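Local coordinates for protein GDP-L-fucose synthase (Campylobacter jejuni subsp. jejuni serotype O:2, PDB 7M13) that makes GDP-D-glycero-L-gluco-heptose for the capsular polysaccharide, probably by NADPH-dependent reduction of a GDP-linked 4-keto sugar, at residues 83-86 / 87-91. Residues are numbered along the deposited sequence; the frame is centred on the assembly and turned at random.
Sequences FIYE and NLMIQ
M89 covers one face of the Y85 ring, one helical turn further along. Its CG rides 3.4 Å above the ring plane, displaced toward the rim, and makes a CH-pi contact 3.7 Å from the ring centroid. SD of M89 sits obliquely, 4.7 Å from that centroid, as a Met-aromatic contact nearest CE1. With CG of Y85 trans to its backbone N (chi1 174°) and beside the carbonyl carbon, the ring leans toward the following turn. M89 reaches the ring through CG; its bent chain then carries SD and CE away from the face.

The amide of N87 is the other flat group. Its ND2 bonds to F83 O at 2.8 Å, with the donor in the carbonyl plane and on a lone pair, although the oxygen stands 22° out of the amide plane. At chi1 -70° the amide carbon turns to the side of N87's own backbone N, back toward this carbonyl. N87 OD1 accepts from L70 N in the loop after strand 63-66, so the buried amide spans helix and loop, and its rotation is fixed at both ends. On another side I84 and L88 run alongside each other, with a tight contact of 3.5 Å between I84 CG1 and L88 CD1. Regular i to i+4 backbone bonds join I84, Y85 and E86 to L88, M89 and I90.

The segments form part of helix 80-100, the crossover between parallel strands 63-66 and 105-111 in the Rossmann domain. F83 and N87 pack against F140 of helix 138-158, and I90 touches the bound NADP. The dimer partner covers another side: H96 of the second subunit stacks on the Y85 ring, and I149 of that subunit packs on I84.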
ATOM      1  N   PHE B  83       8.769  -4.821   7.825  1.00 11.93           N
ATOM      2  CA  PHE B  83       9.105  -4.175   6.540  1.00 12.39           C
ATOM      3  C   PHE B  83       7.947  -3.302   6.066  1.00 12.21           C
ATOM      4  O   PHE B  83       8.163  -2.249   5.437  1.00 14.32           O
ATOM      5  CB  PHE B  83       9.425  -5.169   5.431  1.00 13.33           C
ATOM      6  CG  PHE B  83      10.670  -5.958   5.671  1.00 15.40           C
ATOM      7  CD1 PHE B  83      10.676  -7.281   5.334  1.00 15.62           C
ATOM      8  CD2 PHE B  83      11.803  -5.380   6.198  1.00 19.32           C
ATOM      9  CE1 PHE B  83      11.798  -8.051   5.556  1.00 18.60           C
ATOM     10  CE2 PHE B  83      12.924  -6.164   6.441  1.00 19.10           C
ATOM     11  CZ  PHE B  83      12.913  -7.481   6.098  1.00 18.16           C
ATOM     12  N   ILE B  84       6.727  -3.791   6.237  1.00 10.60           N
ATOM     13  CA  ILE B  84       5.566  -3.032   5.725  1.00 10.28           C
ATOM     14  C   ILE B  84       5.152  -2.003   6.779  1.00 10.94           C
ATOM     15  O   ILE B  84       5.002  -0.814   6.427  1.00 11.27           O
ATOM     16  CB  ILE B  84       4.418  -3.921   5.215  1.00 10.16           C
ATOM     17  CG1 ILE B  84       3.273  -3.031   4.701  1.00 11.43           C
ATOM     18  CG2 ILE B  84       3.925  -4.966   6.208  1.00 10.42           C
ATOM     19  CD1 ILE B  84       2.308  -3.741   3.819  1.00 12.84           C
ATOM     20  N   TYR B  85       5.028  -2.359   8.055  1.00 10.77           N
ATOM     21  CA  TYR B  85       4.600  -1.352   9.051  1.00 10.24           C
ATOM     22  C   TYR B  85       5.593  -0.180   9.146  1.00  9.56           C
ATOM     23  O   TYR B  85       5.170   0.987   9.092  1.00 10.93           O
ATOM     24  CB  TYR B  85       4.358  -2.009  10.405  1.00 11.45           C
ATOM     25  CG  TYR B  85       4.053  -1.012  11.489  1.00 11.32           C
ATOM     26  CD1 TYR B  85       2.848  -0.331  11.518  1.00 10.94           C
ATOM     27  CD2 TYR B  85       4.991  -0.655  12.419  1.00 12.53           C
ATOM     28  CE1 TYR B  85       2.557   0.627  12.480  1.00 11.88           C
ATOM     29  CE2 TYR B  85       4.732   0.302  13.388  1.00 11.38           C
ATOM     30  CZ  TYR B  85       3.503   0.943  13.428  1.00 12.04           C
ATOM     31  OH  TYR B  85       3.257   1.906  14.372  1.00 14.49           O
ATOM     32  N   GLU B  86       6.848  -0.469   9.418  1.00  9.91           N
ATOM     33  CA  GLU B  86       7.819   0.591   9.747  1.00 10.70           C
ATOM     34  C   GLU B  86       7.951   1.519   8.546  1.00 10.65           C
ATOM     35  O   GLU B  86       7.978   2.744   8.710  1.00 11.78           O
ATOM     36  CB  GLU B  86       9.133  -0.012  10.231  1.00 11.38           C
ATOM     37  CG  GLU B  86       8.969  -0.642  11.596  1.00 14.38           C
ATOM     38  CD  GLU B  86      10.251  -1.047  12.284  1.00 18.67           C
ATOM     39  OE1 GLU B  86      11.298  -0.402  12.026  1.00 20.02           O
ATOM     40  OE2 GLU B  86      10.188  -2.017  13.093  1.00 21.50           O
ATOM     41  N   ASN B  87       8.078   0.935   7.343  1.00 11.46           N
ATOM     42  CA  ASN B  87       8.315   1.765   6.142  1.00 10.62           C
ATOM     43  C   ASN B  87       7.049   2.545   5.803  1.00 10.27           C
ATOM     44  O   ASN B  87       7.153   3.703   5.438  1.00 10.04           O
ATOM     45  CB  ASN B  87       8.873   0.932   4.989  1.00 10.56           C
ATOM     46  CG  ASN B  87      10.296   0.499   5.311  1.00 11.89           C
ATOM     47  OD1 ASN B  87      11.152   1.347   5.644  1.00 13.44           O
ATOM     48  ND2 ASN B  87      10.579  -0.780   5.191  1.00 13.15           N
ATOM     49  N   LEU B  88       5.869   1.933   5.926  1.00  9.45           N
ATOM     50  CA  LEU B  88       4.639   2.751   5.728  1.00  9.01           C
ATOM     51  C   LEU B  88       4.604   3.900   6.733  1.00  9.94           C
ATOM     52  O   LEU B  88       4.201   4.998   6.366  1.00 10.32           O
ATOM     53  CB  LEU B  88       3.369   1.892   5.839  1.00  8.82           C
ATOM     54  CG  LEU B  88       3.096   0.919   4.709  1.00  9.12           C
ATOM     55  CD1 LEU B  88       1.839   0.126   5.010  1.00 10.36           C
ATOM     56  CD2 LEU B  88       2.976   1.618   3.366  1.00 10.41           C
ATOM     57  N   MET B  89       4.937   3.671   8.006  1.00  9.30           N
ATOM     58  CA  MET B  89       4.868   4.753   9.002  1.00 10.30           C
ATOM     59  C   MET B  89       5.883   5.863   8.655  1.00  9.41           C
ATOM     60  O   MET B  89       5.497   7.043   8.699  1.00 10.65           O
ATOM     61  CB  MET B  89       5.077   4.276  10.432  1.00 11.37           C
ATOM     62  CG  MET B  89       3.942   3.350  10.962  1.00 12.02           C
ATOM     63  SD  MET B  89       2.324   4.139  10.967  1.00 14.84           S
ATOM     64  CE  MET B  89       2.696   5.567  11.968  1.00 18.42           C
ATOM     65  N   ILE B  90       7.104   5.507   8.320  1.00  9.62           N
ATOM     66  CA  ILE B  90       8.131   6.507   7.955  1.00 10.68           C
ATOM     67  C   ILE B  90       7.601   7.339   6.785  1.00 11.27           C
ATOM     68  O   ILE B  90       7.625   8.571   6.803  1.00 11.32           O
ATOM     69  CB  ILE B  90       9.469   5.829   7.662  1.00 11.10           C
ATOM     70  CG1 ILE B  90      10.057   5.231   8.941  1.00 12.10           C
ATOM     71  CG2 ILE B  90      10.403   6.854   7.032  1.00 11.63           C
ATOM     72  CD1 ILE B  90      11.224   4.321   8.688  1.00 13.36           C
ATOM     73  N   GLN B  91       7.204   6.648   5.733  1.00 10.49           N
ATOM     74  CA  GLN B  91       6.711   7.278   4.493  1.00 10.90           C
ATOM     75  C   GLN B  91       5.537   8.193   4.831  1.00 10.70           C
ATOM     76  O   GLN B  91       5.517   9.398   4.417  1.00 11.32           O
ATOM     77  CB  GLN B  91       6.293   6.229   3.461  1.00 10.86           C
ATOM     78  CG  GLN B  91       7.455   5.407   2.908  1.00 11.36           C
ATOM     79  CD  GLN B  91       7.072   4.115   2.233  1.00 10.62           C
ATOM     80  OE1 GLN B  91       7.964   3.286   1.989  1.00 12.59           O
ATOM     81  NE2 GLN B  91       5.793   3.885   2.007  1.00 11.25           N
TER